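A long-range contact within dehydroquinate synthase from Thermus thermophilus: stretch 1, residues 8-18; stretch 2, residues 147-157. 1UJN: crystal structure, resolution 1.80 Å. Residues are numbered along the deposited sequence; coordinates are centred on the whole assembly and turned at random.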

# COMPACT_ATOMS: atom_id res chain seq x y z
N GLU A 8 13.80 6.49 -12.50
CA GLU A 8 13.85 5.61 -11.34
C GLU A 8 12.99 6.12 -10.18
O GLU A 8 12.83 7.33 -10.01
CB GLU A 8 15.30 5.44 -10.88
CG GLU A 8 16.23 4.87 -11.95
CD GLU A 8 15.99 3.39 -12.21
OE1 GLU A 8 14.84 2.93 -12.06
OE2 GLU A 8 16.96 2.68 -12.58
N PRO A 9 12.45 5.20 -9.37
CA PRO A 9 12.59 3.74 -9.49
C PRO A 9 11.68 3.14 -10.56
O PRO A 9 11.88 2.00 -10.98
CB PRO A 9 12.24 3.25 -8.09
CG PRO A 9 11.17 4.20 -7.68
CD PRO A 9 11.73 5.54 -8.12
N VAL A 10 10.68 3.90 -10.98
CA VAL A 10 9.73 3.47 -12.00
C VAL A 10 9.63 4.59 -13.04
O VAL A 10 9.40 5.74 -12.69
CB VAL A 10 8.33 3.22 -11.39
CG1 VAL A 10 7.36 2.77 -12.47
CG2 VAL A 10 8.42 2.17 -10.29
N PRO A 11 9.80 4.25 -14.32
CA PRO A 11 9.73 5.26 -15.37
C PRO A 11 8.34 5.72 -15.81
O PRO A 11 7.40 4.92 -15.92
CB PRO A 11 10.50 4.62 -16.52
CG PRO A 11 10.13 3.18 -16.37
CD PRO A 11 10.24 2.96 -14.87
N TYR A 12 8.22 7.02 -16.06
CA TYR A 12 6.99 7.61 -16.54
C TYR A 12 7.28 9.03 -17.01
O TYR A 12 8.23 9.67 -16.55
CB TYR A 12 5.89 7.63 -15.46
CG TYR A 12 6.18 8.47 -14.24
CD1 TYR A 12 6.79 7.92 -13.12
CD2 TYR A 12 5.82 9.82 -14.20
CE1 TYR A 12 7.02 8.69 -11.97
CE2 TYR A 12 6.05 10.60 -13.07
CZ TYR A 12 6.65 10.02 -11.96
OH TYR A 12 6.86 10.78 -10.83
N PRO A 13 6.48 9.53 -17.96
CA PRO A 13 6.64 10.87 -18.52
C PRO A 13 5.83 11.92 -17.76
O PRO A 13 4.80 11.61 -17.16
CB PRO A 13 6.12 10.70 -19.93
CG PRO A 13 4.93 9.80 -19.69
CD PRO A 13 5.49 8.76 -18.73
N ILE A 14 6.30 13.16 -17.81
CA ILE A 14 5.61 14.29 -17.19
C ILE A 14 5.51 15.31 -18.31
O ILE A 14 6.53 15.80 -18.81
CB ILE A 14 6.42 14.91 -16.02
CG1 ILE A 14 6.52 13.93 -14.85
CG2 ILE A 14 5.75 16.22 -15.58
CD1 ILE A 14 7.45 14.39 -13.74
N LEU A 15 4.28 15.63 -18.72
CA LEU A 15 4.06 16.60 -19.79
C LEU A 15 3.54 17.89 -19.19
O LEU A 15 2.66 17.88 -18.34
CB LEU A 15 3.02 16.08 -20.79
CG LEU A 15 3.43 14.99 -21.79
CD1 LEU A 15 4.41 15.57 -22.81
CD2 LEU A 15 4.05 13.82 -21.05
N VAL A 16 4.09 19.02 -19.66
CA VAL A 16 3.65 20.32 -19.18
C VAL A 16 3.47 21.23 -20.39
O VAL A 16 4.42 21.48 -21.13
CB VAL A 16 4.70 20.95 -18.23
CG1 VAL A 16 4.16 22.27 -17.67
CG2 VAL A 16 5.03 19.98 -17.09
N GLY A 17 2.25 21.71 -20.61
CA GLY A 17 2.01 22.59 -21.74
C GLY A 17 0.54 22.70 -22.08
O GLY A 17 -0.32 22.34 -21.27
N GLU A 18 0.23 23.20 -23.27
CA GLU A 18 -1.16 23.34 -23.69
C GLU A 18 -1.48 22.25 -24.70
O GLU A 18 -0.84 22.17 -25.76
CB GLU A 18 -1.41 24.72 -24.28
CG GLU A 18 -1.33 25.84 -23.25
CD GLU A 18 -1.61 27.21 -23.83
OE1 GLU A 18 -2.62 27.36 -24.55
OE2 GLU A 18 -0.82 28.14 -23.55
N HIS A 147 3.38 5.16 -4.48
CA HIS A 147 2.80 4.60 -5.69
C HIS A 147 2.97 5.66 -6.77
O HIS A 147 2.44 6.76 -6.66
CB HIS A 147 1.33 4.28 -5.46
CG HIS A 147 0.70 3.46 -6.54
ND1 HIS A 147 1.28 2.31 -7.03
CD2 HIS A 147 -0.45 3.63 -7.23
CE1 HIS A 147 0.51 1.80 -7.97
NE2 HIS A 147 -0.55 2.58 -8.11
N PHE A 148 3.73 5.32 -7.81
CA PHE A 148 4.01 6.26 -8.88
C PHE A 148 3.00 6.24 -10.00
O PHE A 148 2.50 5.18 -10.39
CB PHE A 148 5.40 5.99 -9.46
CG PHE A 148 6.49 6.04 -8.45
CD1 PHE A 148 6.79 4.93 -7.68
CD2 PHE A 148 7.18 7.23 -8.22
CE1 PHE A 148 7.77 4.99 -6.69
CE2 PHE A 148 8.16 7.30 -7.23
CZ PHE A 148 8.45 6.18 -6.46
N PRO A 149 2.70 7.42 -10.56
CA PRO A 149 1.75 7.49 -11.66
C PRO A 149 2.37 6.90 -12.91
O PRO A 149 3.60 6.80 -13.03
CB PRO A 149 1.48 8.99 -11.80
CG PRO A 149 2.80 9.60 -11.43
CD PRO A 149 3.23 8.76 -10.22
N GLN A 150 1.52 6.48 -13.84
CA GLN A 150 1.95 5.91 -15.10
C GLN A 150 2.28 7.06 -16.04
O GLN A 150 2.91 6.88 -17.08
CB GLN A 150 0.81 5.06 -15.65
CG GLN A 150 1.14 4.24 -16.85
CD GLN A 150 -0.00 3.31 -17.20
OE1 GLN A 150 0.02 2.12 -16.87
NE2 GLN A 150 -1.00 3.85 -17.89
N GLY A 151 1.84 8.26 -15.65
CA GLY A 151 2.09 9.45 -16.43
C GLY A 151 1.50 10.67 -15.73
O GLY A 151 0.54 10.53 -14.97
N VAL A 152 2.07 11.85 -15.97
CA VAL A 152 1.57 13.09 -15.38
C VAL A 152 1.36 14.06 -16.54
O VAL A 152 2.27 14.28 -17.34
CB VAL A 152 2.58 13.72 -14.40
CG1 VAL A 152 2.04 15.04 -13.85
CG2 VAL A 152 2.84 12.76 -13.24
N TYR A 153 0.17 14.63 -16.62
CA TYR A 153 -0.18 15.54 -17.70
C TYR A 153 -0.73 16.84 -17.14
O TYR A 153 -1.87 16.89 -16.68
CB TYR A 153 -1.20 14.85 -18.61
CG TYR A 153 -0.64 13.57 -19.20
CD1 TYR A 153 0.08 13.59 -20.39
CD2 TYR A 153 -0.73 12.36 -18.50
CE1 TYR A 153 0.70 12.44 -20.88
CE2 TYR A 153 -0.10 11.21 -18.97
CZ TYR A 153 0.61 11.26 -20.16
OH TYR A 153 1.28 10.14 -20.62
N ALA A 154 0.11 17.88 -17.18
CA ALA A 154 -0.22 19.20 -16.66
C ALA A 154 -0.68 20.15 -17.75
O ALA A 154 0.14 20.71 -18.49
CB ALA A 154 0.99 19.80 -15.93
N GLU A 155 -1.99 20.32 -17.84
CA GLU A 155 -2.61 21.19 -18.83
C GLU A 155 -2.61 22.60 -18.26
O GLU A 155 -3.37 22.91 -17.36
CB GLU A 155 -4.05 20.74 -19.08
CG GLU A 155 -4.83 21.65 -20.01
CD GLU A 155 -4.10 21.91 -21.31
OE1 GLU A 155 -3.80 20.93 -22.03
OE2 GLU A 155 -3.82 23.09 -21.60
N LEU A 156 -1.74 23.45 -18.80
CA LEU A 156 -1.63 24.82 -18.31
C LEU A 156 -2.93 25.62 -18.45
O LEU A 156 -3.18 26.53 -17.67
CB LEU A 156 -0.47 25.53 -19.02
CG LEU A 156 0.88 24.82 -18.81
CD1 LEU A 156 1.99 25.56 -19.53
CD2 LEU A 156 1.18 24.73 -17.32
N ARG A 157 -3.76 25.28 -19.43
CA ARG A 157 -5.01 26.01 -19.58
C ARG A 157 -5.87 25.86 -18.34
O ARG A 157 -6.76 26.65 -18.07
CB ARG A 157 -5.74 25.46 -20.80
CG ARG A 157 -7.05 26.20 -21.08
CD ARG A 157 -7.63 25.84 -22.45
NE ARG A 157 -7.54 24.40 -22.69
CZ ARG A 157 -8.56 23.64 -22.25
NH1 ARG A 157 -9.59 24.20 -21.63
NH2 ARG A 157 -8.54 22.32 -22.44
O HOH W 1 4.56 4.88 -17.58

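Strand 12-17 runs parallel to a strand that takes in Val152 to Glu155, far apart in sequence. Five backbone hydrogen bonds join them. Val152 N donates to Pro13 O (3.0 Å), and Leu15 N donates to Val152 O (2.8 Å). Ala154 N then donates to Leu15 O (2.8 Å), Gly17 N to Ala154 O (3.2 Å), and Leu156 N to Gly17 O (3.1 Å). Pro13 has no N-H to give, but its carbonyl still serves as the first acceptor. Pro13 O and Val152 O each also take a CA-H contact, from Gly151 CA (3.5 Å) and Ile14 CA (3.3 Å).

Ile14, Val16, Val152 and Ala154 share one face of the sheet. Leu15 and Tyr153 lie on the other, where Leu15 CD2 meets Tyr153 CE1 at 3.6 Å. Gly17 has backbone angles that call for glycine. At Gly151 a CB would clash with the Tyr153 ring.

At the start of its strand, Tyr12 points toward stretch 2. Pro149 CG lies over its ring face, 3.8 Å from Tyr12 CE2. The buried Tyr12 hydroxyl is satisfied elsewhere in the structure. Phe148 packs against Pro9, with Phe148 CZ 3.6 Å from Pro9 CG. One water donates to Pro11 O (3.3 Å) and Gln150 O (2.6 Å), bridging two carbonyls. At the far end, Glu155 OE2 accepts from Arg157 N (3.1 Å).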